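Local atomic coordinates of ribonuclease H (Uncultured organism, PDB entry 4IBN), a protein that probably cleaves RNA-DNA hybrids endonucleolytically to leave 5'-phosphomonoester ends, using magnesium as its cofactor. Residues 181-184 with 188-191; 154-159 with 192-197; 102-107 with 127-132; 73-78 with 91-96; 60-63 with 69-72. All blocks are in the same frame, centred on the assembly; numbering follows the deposited sequence.

Contact 1 (181-184 with 188-191)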
# COMPACT_ATOMS: atom_id res chain seq x y z
N GLU A 181 5.76 8.58 -15.14
CA GLU A 181 5.63 9.54 -16.20
C GLU A 181 5.70 8.92 -17.58
O GLU A 181 5.05 9.33 -18.45
CB GLU A 181 6.67 10.64 -16.01
CG GLU A 181 6.29 11.58 -14.88
CD GLU A 181 6.67 11.06 -13.48
OE1 GLU A 181 7.30 10.01 -13.37
OE2 GLU A 181 6.36 11.74 -12.50
N GLU A 182 6.57 7.96 -17.74
CA GLU A 182 6.66 7.26 -18.99
C GLU A 182 5.39 6.44 -19.25
O GLU A 182 4.87 6.44 -20.31
CB GLU A 182 7.93 6.41 -19.04
CG GLU A 182 9.24 7.19 -18.98
CD GLU A 182 9.62 7.94 -20.29
OE1 GLU A 182 8.94 7.88 -21.32
OE2 GLU A 182 10.66 8.61 -20.30
N TRP A 183 4.87 5.79 -18.24
CA TRP A 183 3.64 5.03 -18.38
C TRP A 183 2.47 5.95 -18.79
O TRP A 183 1.64 5.61 -19.55
CB TRP A 183 3.30 4.32 -17.04
CG TRP A 183 1.97 3.62 -16.98
CD1 TRP A 183 1.70 2.36 -17.34
CD2 TRP A 183 0.76 4.15 -16.48
NE1 TRP A 183 0.41 2.07 -17.14
CE2 TRP A 183 -0.20 3.16 -16.59
CE3 TRP A 183 0.39 5.37 -15.93
CZ2 TRP A 183 -1.48 3.36 -16.20
CZ3 TRP A 183 -0.86 5.56 -15.57
CH2 TRP A 183 -1.79 4.56 -15.67
N ALA A 184 2.44 7.12 -18.20
CA ALA A 184 1.35 8.05 -18.40
C ALA A 184 1.27 8.50 -19.83
O ALA A 184 0.25 8.85 -20.31
CB ALA A 184 1.48 9.24 -17.51
N SER A 188 -1.62 3.47 -24.81
CA SER A 188 -2.62 2.72 -24.11
C SER A 188 -3.19 3.52 -22.95
O SER A 188 -4.35 3.49 -22.68
CB SER A 188 -2.11 1.35 -23.64
OG SER A 188 -1.07 1.47 -22.72
N THR A 189 -2.33 4.22 -22.25
CA THR A 189 -2.79 5.00 -21.16
C THR A 189 -3.67 6.15 -21.64
O THR A 189 -4.68 6.44 -21.08
CB THR A 189 -1.64 5.53 -20.36
OG1 THR A 189 -0.86 4.44 -19.90
CG2 THR A 189 -2.14 6.32 -19.17
N ALA A 190 -3.27 6.78 -22.70
CA ALA A 190 -4.02 7.91 -23.22
C ALA A 190 -5.43 7.53 -23.64
O ALA A 190 -6.34 8.26 -23.44
CB ALA A 190 -3.28 8.52 -24.38
N ALA A 191 -5.57 6.37 -24.24
CA ALA A 191 -6.83 5.90 -24.75
C ALA A 191 -7.81 5.62 -23.64
O ALA A 191 -9.00 5.58 -23.84
CB ALA A 191 -6.65 4.68 -25.64

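Contact 2 (154-159 with 192-197)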
# COMPACT_ATOMS: atom_id res chain seq x y z
N GLN A 154 -3.23 7.04 -10.79
CA GLN A 154 -2.21 6.49 -9.93
C GLN A 154 -2.51 5.06 -9.51
O GLN A 154 -1.64 4.29 -9.34
CB GLN A 154 -1.97 7.39 -8.74
CG GLN A 154 -1.34 8.71 -9.07
CD GLN A 154 -2.33 9.84 -9.01
OE1 GLN A 154 -3.44 9.69 -9.37
NE2 GLN A 154 -1.90 10.95 -8.50
N ASN A 155 -3.77 4.77 -9.26
CA ASN A 155 -4.16 3.42 -8.91
C ASN A 155 -3.91 2.46 -10.05
O ASN A 155 -3.46 1.41 -9.83
CB ASN A 155 -5.61 3.34 -8.50
CG ASN A 155 -6.11 1.92 -8.42
OD1 ASN A 155 -5.92 1.28 -7.43
ND2 ASN A 155 -6.74 1.45 -9.46
N GLU A 156 -4.23 2.88 -11.25
CA GLU A 156 -3.98 2.06 -12.41
C GLU A 156 -2.51 1.85 -12.66
O GLU A 156 -2.17 0.84 -13.15
CB GLU A 156 -4.77 2.49 -13.66
CG GLU A 156 -6.26 2.61 -13.43
CD GLU A 156 -7.15 2.05 -14.54
OE1 GLU A 156 -6.66 1.27 -15.34
OE2 GLU A 156 -8.31 2.43 -14.67
N TYR A 157 -1.69 2.84 -12.36
CA TYR A 157 -0.26 2.65 -12.48
C TYR A 157 0.22 1.60 -11.48
O TYR A 157 1.00 0.75 -11.77
CB TYR A 157 0.53 3.95 -12.30
CG TYR A 157 2.01 3.73 -12.39
CD1 TYR A 157 2.82 3.85 -11.31
CD2 TYR A 157 2.58 3.35 -13.56
CE1 TYR A 157 4.15 3.60 -11.39
CE2 TYR A 157 3.89 3.11 -13.66
CZ TYR A 157 4.69 3.24 -12.58
OH TYR A 157 6.02 3.01 -12.64
N ALA A 158 -0.31 1.71 -10.28
CA ALA A 158 0.12 0.80 -9.24
C ALA A 158 -0.24 -0.61 -9.61
O ALA A 158 0.47 -1.50 -9.33
CB ALA A 158 -0.50 1.16 -7.90
N ASN A 159 -1.38 -0.77 -10.23
CA ASN A 159 -1.77 -2.08 -10.71
C ASN A 159 -0.82 -2.58 -11.78
O ASN A 159 -0.43 -3.72 -11.81
CB ASN A 159 -3.19 -2.08 -11.26
CG ASN A 159 -3.65 -3.44 -11.72
OD1 ASN A 159 -3.94 -4.27 -10.94
ND2 ASN A 159 -3.73 -3.62 -12.96
N SER A 192 -7.27 5.35 -22.48
CA SER A 192 -8.06 5.09 -21.30
C SER A 192 -8.71 6.35 -20.67
O SER A 192 -9.67 6.27 -19.95
CB SER A 192 -7.20 4.32 -20.31
OG SER A 192 -7.92 4.08 -19.15
N ARG A 193 -8.19 7.51 -20.98
CA ARG A 193 -8.84 8.73 -20.53
C ARG A 193 -9.05 8.79 -18.99
O ARG A 193 -10.10 9.01 -18.52
CB ARG A 193 -10.11 8.94 -21.32
CG ARG A 193 -9.84 9.16 -22.81
CD ARG A 193 -11.11 9.14 -23.65
NE ARG A 193 -11.10 9.84 -24.93
CZ ARG A 193 -10.79 9.31 -26.13
NH1 ARG A 193 -10.40 8.05 -26.27
NH2 ARG A 193 -10.88 10.05 -27.22
N MET A 194 -7.98 8.55 -18.27
CA MET A 194 -7.95 8.50 -16.83
C MET A 194 -7.85 9.84 -16.15
O MET A 194 -7.53 10.79 -16.78
CB MET A 194 -6.77 7.66 -16.40
CG MET A 194 -6.69 6.35 -17.06
SD MET A 194 -5.53 5.38 -16.19
CE MET A 194 -5.25 4.05 -17.31
N ARG A 195 -8.13 9.86 -14.85
CA ARG A 195 -8.11 11.08 -14.07
C ARG A 195 -7.03 11.00 -13.03
O ARG A 195 -6.93 10.03 -12.37
CB ARG A 195 -9.42 11.28 -13.35
CG ARG A 195 -10.46 11.94 -14.17
CD ARG A 195 -11.80 11.39 -13.90
NE ARG A 195 -12.37 12.04 -12.79
CZ ARG A 195 -13.33 11.53 -12.05
NH1 ARG A 195 -13.80 10.30 -12.29
NH2 ARG A 195 -13.80 12.23 -11.07
N LEU A 196 -6.22 12.03 -12.92
CA LEU A 196 -5.15 12.09 -11.96
C LEU A 196 -5.61 12.72 -10.64
O LEU A 196 -6.32 13.65 -10.66
CB LEU A 196 -4.04 12.93 -12.53
CG LEU A 196 -2.79 13.05 -11.73
CD1 LEU A 196 -1.93 11.86 -11.92
CD2 LEU A 196 -2.09 14.27 -12.12
N GLU A 197 -5.18 12.17 -9.52
CA GLU A 197 -5.51 12.77 -8.24
C GLU A 197 -4.43 13.77 -7.85
O GLU A 197 -3.31 13.46 -7.78
CB GLU A 197 -5.64 11.70 -7.19
CG GLU A 197 -5.92 12.20 -5.81
CD GLU A 197 -6.77 11.28 -4.91
OE1 GLU A 197 -6.83 10.04 -5.07
OE2 GLU A 197 -7.36 11.86 -3.98

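Contact 3 (102-107 with 127-132)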
# COMPACT_ATOMS: atom_id res chain seq x y z
N ASP A 102 -10.55 -1.41 5.51
CA ASP A 102 -11.38 -1.83 6.62
C ASP A 102 -10.56 -2.53 7.71
O ASP A 102 -10.85 -2.43 8.85
CB ASP A 102 -12.54 -2.68 6.16
CG ASP A 102 -13.50 -1.94 5.28
OD1 ASP A 102 -13.66 -0.76 5.45
OD2 ASP A 102 -14.09 -2.60 4.46
N GLY A 103 -9.57 -3.29 7.33
CA GLY A 103 -8.74 -3.91 8.33
C GLY A 103 -7.98 -2.93 9.17
O GLY A 103 -7.94 -3.05 10.33
N MET A 104 -7.36 -1.95 8.53
CA MET A 104 -6.62 -0.95 9.28
C MET A 104 -7.46 -0.01 10.11
O MET A 104 -6.99 0.55 11.03
CB MET A 104 -5.69 -0.17 8.39
CG MET A 104 -4.66 -1.01 7.80
SD MET A 104 -3.46 -1.51 9.06
CE MET A 104 -2.14 -2.15 8.08
N THR A 105 -8.67 0.24 9.67
CA THR A 105 -9.50 1.17 10.37
C THR A 105 -10.41 0.53 11.37
O THR A 105 -10.90 1.19 12.25
CB THR A 105 -10.39 2.01 9.43
OG1 THR A 105 -11.19 1.18 8.61
CG2 THR A 105 -9.55 2.92 8.59
N ARG A 106 -10.72 -0.73 11.15
CA ARG A 106 -11.62 -1.48 12.00
C ARG A 106 -11.12 -2.81 12.50
O ARG A 106 -11.01 -3.02 13.63
CB ARG A 106 -12.94 -1.71 11.31
CG ARG A 106 -13.70 -0.51 11.02
CD ARG A 106 -15.00 -0.82 10.29
NE ARG A 106 -15.70 0.40 9.98
CZ ARG A 106 -16.75 0.82 10.65
NH1 ARG A 106 -17.26 0.09 11.62
NH2 ARG A 106 -17.32 1.96 10.31
N TRP A 107 -10.86 -3.73 11.60
CA TRP A 107 -10.65 -5.09 12.01
C TRP A 107 -9.46 -5.34 12.94
O TRP A 107 -9.55 -6.15 13.78
CB TRP A 107 -10.59 -6.02 10.80
CG TRP A 107 -11.65 -5.87 9.79
CD1 TRP A 107 -12.88 -5.39 9.95
CD2 TRP A 107 -11.55 -6.27 8.45
NE1 TRP A 107 -13.56 -5.42 8.77
CE2 TRP A 107 -12.74 -5.97 7.83
CE3 TRP A 107 -10.55 -6.85 7.70
CZ2 TRP A 107 -12.98 -6.26 6.51
CZ3 TRP A 107 -10.79 -7.10 6.35
CH2 TRP A 107 -11.99 -6.82 5.79
N ALA A 127 -0.42 -13.33 10.89
CA ALA A 127 0.97 -12.98 11.04
C ALA A 127 1.35 -11.78 10.19
O ALA A 127 2.05 -10.93 10.63
CB ALA A 127 1.85 -14.13 10.73
N LEU A 128 0.87 -11.76 8.96
CA LEU A 128 1.10 -10.64 8.09
C LEU A 128 0.44 -9.37 8.57
O LEU A 128 0.98 -8.35 8.45
CB LEU A 128 0.70 -10.93 6.67
CG LEU A 128 1.66 -11.46 5.64
CD1 LEU A 128 1.01 -11.27 4.31
CD2 LEU A 128 2.95 -10.79 5.62
N TRP A 129 -0.75 -9.47 9.12
CA TRP A 129 -1.40 -8.31 9.65
C TRP A 129 -0.56 -7.71 10.76
O TRP A 129 -0.42 -6.55 10.85
CB TRP A 129 -2.78 -8.64 10.19
CG TRP A 129 -3.84 -8.58 9.18
CD1 TRP A 129 -4.53 -9.63 8.66
CD2 TRP A 129 -4.37 -7.42 8.57
NE1 TRP A 129 -5.44 -9.19 7.77
CE2 TRP A 129 -5.36 -7.84 7.69
CE3 TRP A 129 -4.13 -6.07 8.71
CZ2 TRP A 129 -6.07 -6.95 6.94
CZ3 TRP A 129 -4.83 -5.21 7.95
CH2 TRP A 129 -5.80 -5.65 7.08
N GLN A 130 0.00 -8.56 11.59
CA GLN A 130 0.86 -8.07 12.64
C GLN A 130 2.09 -7.35 12.12
O GLN A 130 2.46 -6.37 12.64
CB GLN A 130 1.27 -9.18 13.62
CG GLN A 130 0.15 -9.73 14.43
CD GLN A 130 0.60 -10.82 15.41
OE1 GLN A 130 1.56 -11.45 15.20
NE2 GLN A 130 -0.12 -10.99 16.45
N GLU A 131 2.70 -7.89 11.08
CA GLU A 131 3.79 -7.23 10.42
C GLU A 131 3.37 -5.89 9.79
O GLU A 131 4.09 -4.95 9.81
CB GLU A 131 4.39 -8.14 9.35
CG GLU A 131 5.08 -9.32 9.86
CD GLU A 131 5.93 -10.04 8.81
OE1 GLU A 131 6.36 -9.41 7.84
OE2 GLU A 131 6.20 -11.21 9.01
N ALA A 132 2.21 -5.86 9.20
CA ALA A 132 1.76 -4.63 8.65
C ALA A 132 1.52 -3.57 9.68
O ALA A 132 1.78 -2.45 9.45
CB ALA A 132 0.54 -4.84 7.87

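Contact 4 (73-78 with 91-96)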
# COMPACT_ATOMS: atom_id res chain seq x y z
N ARG A 73 1.32 -7.14 1.79
CA ARG A 73 2.68 -6.81 1.44
C ARG A 73 2.82 -5.41 0.88
O ARG A 73 3.82 -4.78 1.06
CB ARG A 73 3.31 -7.84 0.52
CG ARG A 73 3.20 -9.20 1.12
CD ARG A 73 4.38 -10.09 0.95
NE ARG A 73 5.65 -9.42 1.02
CZ ARG A 73 6.70 -9.86 0.37
NH1 ARG A 73 6.58 -10.95 -0.33
NH2 ARG A 73 7.87 -9.26 0.42
N SER A 74 1.79 -4.94 0.19
CA SER A 74 1.84 -3.61 -0.34
C SER A 74 1.96 -2.62 0.79
O SER A 74 2.65 -1.66 0.70
CB SER A 74 0.65 -3.30 -1.27
OG SER A 74 -0.53 -2.95 -0.62
N VAL A 75 1.24 -2.87 1.86
CA VAL A 75 1.39 -2.01 3.02
C VAL A 75 2.76 -2.15 3.66
O VAL A 75 3.42 -1.20 3.93
CB VAL A 75 0.38 -2.37 4.08
CG1 VAL A 75 0.58 -1.51 5.34
CG2 VAL A 75 -0.97 -2.17 3.58
N ILE A 76 3.16 -3.37 3.92
CA ILE A 76 4.41 -3.56 4.59
C ILE A 76 5.57 -3.00 3.84
O ILE A 76 6.38 -2.32 4.37
CB ILE A 76 4.67 -5.03 4.80
CG1 ILE A 76 3.63 -5.63 5.70
CG2 ILE A 76 6.03 -5.28 5.35
CD1 ILE A 76 3.58 -7.16 5.65
N GLU A 77 5.64 -3.29 2.57
CA GLU A 77 6.73 -2.78 1.79
C GLU A 77 6.74 -1.27 1.72
O GLU A 77 7.78 -0.68 1.72
CB GLU A 77 6.76 -3.37 0.39
CG GLU A 77 7.02 -4.81 0.38
CD GLU A 77 8.33 -5.20 1.01
OE1 GLU A 77 9.30 -4.54 0.80
OE2 GLU A 77 8.38 -6.21 1.70
N ALA A 78 5.59 -0.66 1.63
CA ALA A 78 5.52 0.78 1.55
C ALA A 78 6.03 1.46 2.78
O ALA A 78 6.80 2.33 2.72
CB ALA A 78 4.08 1.21 1.33
N VAL A 91 1.04 10.00 5.94
CA VAL A 91 0.79 9.29 4.72
C VAL A 91 -0.68 9.25 4.41
O VAL A 91 -1.44 8.90 5.20
CB VAL A 91 1.29 7.83 4.82
CG1 VAL A 91 1.06 7.08 3.55
CG2 VAL A 91 2.74 7.81 5.23
N VAL A 92 -1.03 9.56 3.18
CA VAL A 92 -2.34 9.26 2.70
C VAL A 92 -2.18 8.01 1.86
O VAL A 92 -1.49 8.07 0.91
CB VAL A 92 -2.87 10.37 1.81
CG1 VAL A 92 -4.22 10.01 1.30
CG2 VAL A 92 -2.94 11.64 2.56
N PHE A 93 -2.81 6.91 2.27
CA PHE A 93 -2.63 5.63 1.61
C PHE A 93 -3.91 5.26 0.92
O PHE A 93 -4.87 5.06 1.55
CB PHE A 93 -2.23 4.56 2.64
CG PHE A 93 -1.76 3.23 2.06
CD1 PHE A 93 -0.45 2.88 2.06
CD2 PHE A 93 -2.66 2.30 1.64
CE1 PHE A 93 -0.05 1.71 1.60
CE2 PHE A 93 -2.25 1.13 1.18
CZ PHE A 93 -0.94 0.84 1.15
N THR A 94 -3.86 5.22 -0.40
CA THR A 94 -5.00 4.90 -1.19
C THR A 94 -4.84 3.58 -1.92
O THR A 94 -3.93 3.37 -2.58
CB THR A 94 -5.28 6.02 -2.26
OG1 THR A 94 -5.43 7.27 -1.62
CG2 THR A 94 -6.50 5.70 -3.03
N THR A 95 -5.82 2.71 -1.76
CA THR A 95 -5.77 1.39 -2.32
C THR A 95 -7.11 0.94 -2.80
O THR A 95 -8.07 1.44 -2.37
CB THR A 95 -5.26 0.39 -1.32
OG1 THR A 95 -5.27 -0.90 -1.89
CG2 THR A 95 -6.08 0.42 -0.10
N ASP A 96 -7.12 0.01 -3.75
CA ASP A 96 -8.32 -0.69 -4.18
C ASP A 96 -8.78 -1.77 -3.21
O ASP A 96 -9.82 -2.30 -3.35
CB ASP A 96 -8.13 -1.33 -5.56
CG ASP A 96 -7.14 -2.47 -5.54
OD1 ASP A 96 -6.18 -2.44 -4.79
OD2 ASP A 96 -7.28 -3.40 -6.31
O HOH W 1 -3.09 -2.45 -1.95

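Contact 5 (60-63 with 69-72)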
# COMPACT_ATOMS: atom_id res chain seq x y z
N VAL A 60 7.08 -5.82 -4.94
CA VAL A 60 7.53 -7.14 -4.57
C VAL A 60 6.65 -8.20 -5.17
O VAL A 60 5.60 -7.90 -5.61
CB VAL A 60 7.53 -7.34 -3.09
CG1 VAL A 60 8.53 -6.42 -2.45
CG2 VAL A 60 6.19 -7.14 -2.53
N SER A 61 7.13 -9.43 -5.19
CA SER A 61 6.36 -10.51 -5.76
C SER A 61 6.54 -11.80 -5.00
O SER A 61 7.47 -11.93 -4.27
CB SER A 61 6.73 -10.72 -7.21
OG SER A 61 8.09 -10.88 -7.37
N GLU A 62 5.59 -12.73 -5.20
CA GLU A 62 5.65 -14.10 -4.72
C GLU A 62 5.21 -15.02 -5.85
O GLU A 62 4.38 -14.67 -6.61
CB GLU A 62 4.76 -14.31 -3.51
CG GLU A 62 5.28 -13.60 -2.29
CD GLU A 62 4.41 -13.66 -1.07
OE1 GLU A 62 3.39 -14.31 -1.08
OE2 GLU A 62 4.79 -13.02 -0.10
N PRO A 63 5.81 -16.18 -5.96
CA PRO A 63 5.45 -17.12 -7.02
C PRO A 63 4.14 -17.92 -6.87
O PRO A 63 3.69 -18.50 -7.82
CB PRO A 63 6.65 -18.04 -7.08
CG PRO A 63 7.20 -18.03 -5.77
CD PRO A 63 6.98 -16.66 -5.22
N ARG A 69 -2.75 -11.70 0.65
CA ARG A 69 -1.39 -11.63 1.10
C ARG A 69 -0.66 -10.46 0.42
O ARG A 69 0.01 -9.71 1.03
CB ARG A 69 -0.64 -12.92 0.76
CG ARG A 69 -0.65 -14.02 1.78
CD ARG A 69 0.48 -15.13 1.49
NE ARG A 69 1.84 -14.62 1.45
CZ ARG A 69 2.58 -14.41 2.51
NH1 ARG A 69 2.09 -14.68 3.68
NH2 ARG A 69 3.78 -13.92 2.41
N MET A 70 -0.81 -10.36 -0.88
CA MET A 70 -0.15 -9.31 -1.62
C MET A 70 -0.63 -7.88 -1.22
O MET A 70 0.12 -6.95 -1.22
CB MET A 70 -0.18 -9.57 -3.13
CG MET A 70 0.51 -10.84 -3.53
SD MET A 70 2.15 -11.10 -2.76
CE MET A 70 3.09 -9.86 -3.52
N ALA A 71 -1.89 -7.76 -0.90
CA ALA A 71 -2.39 -6.51 -0.44
C ALA A 71 -1.67 -6.13 0.85
O ALA A 71 -1.27 -5.04 1.01
CB ALA A 71 -3.85 -6.58 -0.24
N LEU A 72 -1.51 -7.09 1.74
CA LEU A 72 -0.78 -6.83 2.97
C LEU A 72 0.69 -6.47 2.73
O LEU A 72 1.21 -5.60 3.34
CB LEU A 72 -0.98 -7.93 4.01
CG LEU A 72 -2.31 -7.94 4.71
CD1 LEU A 72 -2.61 -9.29 5.31
CD2 LEU A 72 -2.32 -6.88 5.73

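Contact 1 (181-184 with 188-191)
T189 meets W183 through both branches of its side chain. The hydroxyl OG1 of T189 donates a short hydrogen bond, 2.8 Å, to the main-chain O of W183. It reaches this acceptor with a C=O...donor angle of 147° and stands tilted 33° from the carbonyl plane. The same OG1 also lies over a face of the indole, 3.6 Å from CE2 of W183. Beside it, the methyl CG2 of T189 makes a CH-pi contact, 4.0 Å from the centroid of the six-membered ring of W183 and nearly on the ring normal. CG2 also rests 3.7 Å from the carbonyl O of A184. Threonine suits this place because one beta-branched residue supplies a donor for the carbonyl and a methyl for the ring. Its torsion divides the work: with CG2 anti to the backbone N and OG1 beside that N (chi1 -58°), both branches face W183.

The two segments belong to consecutive short helices, 180-184 and 187-192, which follow strand 176-177 at the edge of the RNase H sheet. The chain bends between them, and the threonine bond ties the second helix to the first.

Further out, the indole is positioned by helix 153-168. Y157 meets W183 edge-to-face, and the ring of H160 also meets it. A large, flat tryptophan can engage these aromatic neighbours while still offering a face to T189. Near the start of the first helix, E181 forms a salt bridge through OE2 with R55 of strand 53-62.

Contact 2 (154-159 with 192-197)
The side-chain nitrogen NE2 of Q154 serves two acceptors: the main-chain O of E197, at 3.0 Å, and the carboxylate oxygen OE2 of E43 on strand 34-45. The bond to E197 runs along a lone pair in the plane of that carbonyl, and O of E197 sits only 6° out of the amide plane of Q154. On the other side of the exchange, the main-chain N of E197 donates to OE1 of Q154, also at 3.0 Å and nearly straight at 172°. Glutamine suits this place because its amide carries a donor and an acceptor side by side and so matches the N and O of one residue, which fixes its rotation. A bend at chi2 (105°) turns the amide toward the loop. The L196 side chain crosses that of Q154 at about a right angle, with CD1 of L196 3.5 Å from NE2 of Q154.

The helix is 153-168, the last long helix of the RNase H fold, and the partner segment is the extended chain that leaves helix 187-192 and runs back over it. R193, with its positive phi, is where that short helix gives way.

Two residues before L196, M194 lays its flexible thioether beside E156: SD is 3.9 Å from CB of E156, and CE is 3.7 Å from OE1 of E156. The other carboxylate oxygen, OE2 of E156, accepts from the main-chain N of G151, which steadies the side chain against which the methionine packs. E197 sends OE1 to NE2 of H152, and R195 makes main-chain hydrogen bonds with G151 and A153.

Contact 3 (102-107 with 127-132)
W129, with CG anti to its carbonyl carbon (chi1 -87°), swings its indole across to G103, while M104, bent at CB-CG (chi2 -72°), curls its thioether back beside the same ring. The tip of the indole makes the closest approach, CH2 of W129 lying 3.6 Å from CA of G103. A side chain on G103 would run into that atom, so glycine lets the ring reach the helix backbone. SD of M104 lies in a Met-aromatic contact at the ring edge, 5.4 Å from the centroid of the six-membered ring of W129. The methyl CE of M104 reaches on and packs 3.8 Å from CB of A132, a residue small enough to admit it. The helix of G103 is locally widened, since O of D102 accepts from N of both R106 and W107 in a pi-type turn. With a leucine at W129, the indole atoms against G103 would be gone, which would probably open a gap there and leave the hydroxyl of Y99 without its NE1 partner.

The local helix axes cross almost perpendicularly, at -87° and 11.8 Å apart. Helix 67-82 adjoins both, L72 meeting W129 and V75 meeting M104, and W143 of strand 140-145 also touches M104.

Contact 4 (73-78 with 91-96)
F93 supplies the apolar part of this contact by pointing its ring from the strand at the helix. CG is anti to the backbone N (chi1 -170°), which carries the far end of the ring between helix residues. There CZ of F93 lies 3.9 Å from CG2 of V75, and CE1 of F93 lies 4.2 Å from CB of A78. The alanine methyl comes at the ring edge, as does OG of S74. A long aromatic side chain suits the strand here because it spans the gap between sheet and helix, whereas small residues on the helix let it in close.

The polar part is a water bridge. One water donates to OG of S74 at 2.9 Å and lies 2.7 Å from OG1 of T95, linking the two hydroxyls across a gap too wide for a direct bond. OG of S74 also bonds the carbonyl O of A71, and OG1 of T95 takes the main-chain N of S97, so both hydroxyls have more than one partner in this buried setting.

The charged groups face other neighbours. R73 holds E77 one helical turn away by a weak salt bridge from NH2 to OE2. D96, just past the end of the strand, lies close to D22 and E23, a carboxylate cluster consistent with a magnesium-dependent active site.

Helix and strand run roughly antiparallel, their local axes 153° and 11.0 Å apart. Strand 90-95 lies next to the edge strand 140-145, with strand 16-25 on its other side, all three parallel, and F93 also touches V19, A21 and W143 there. On the helix, I76 packs against helix 126-136.

Contact 5 (60-63 with 69-72)
E62 reaches from strand 53-62 to R69 on the following helix. From CB, the chain sets off with CG anti to the carbonyl carbon (chi1 -69°) and then runs extended. CG passes 4.0 Å from SD of M70, and CD lies 3.8 Å from the same sulfur. At the tip, the carboxylate is gripped side-on by R69: NE of R69 donates to OE1 of E62 at 3.0 Å, on its syn lone pair, and NH2 of R69 donates to OE2 of E62 at 2.9 Å. The two planes are nearly coplanar, 25° apart, which fits this paired salt bridge. Each oxygen has a second partner, OE1 in the hydroxyl of T65 and OE2 in NH1 of R73. A glutamine here would probably leave R69 and R73 without their shared counter-charge, its amide nitrogen being a donor facing donors.

M70 bends back toward the strand, its CE 3.8 Å from the carbonyl O of V60 and 4.2 Å from CG2 of V60; a pliant methionine can follow this surface beside the carboxylate. The arrangement closes the turn from strand 53-62, last of three successive antiparallel strands, into helix 67-82, a connection belonging to the RNase H fold.

In the fold
Contacts 3 and 4 form the buried interior, whereas contact 5 is only partly buried and contact 2 lies at the surface. Contact 1 is buried locally although its centre is 22 Å from that of the chain. Helix 67-82 serves contacts 4 and 5, joined by the salt bridge between R73 and E62; it also packs on contact 3 through I76 and L72. Chemistry follows position: contact 3 is apolar, contact 4 adds a water bridge to its packing, and contact 5 is led by charge. Contacts 1 and 2 touch where W183 meets Y157 and M194, and both rely on bonds to main-chain atoms in the C-terminal part of the chain.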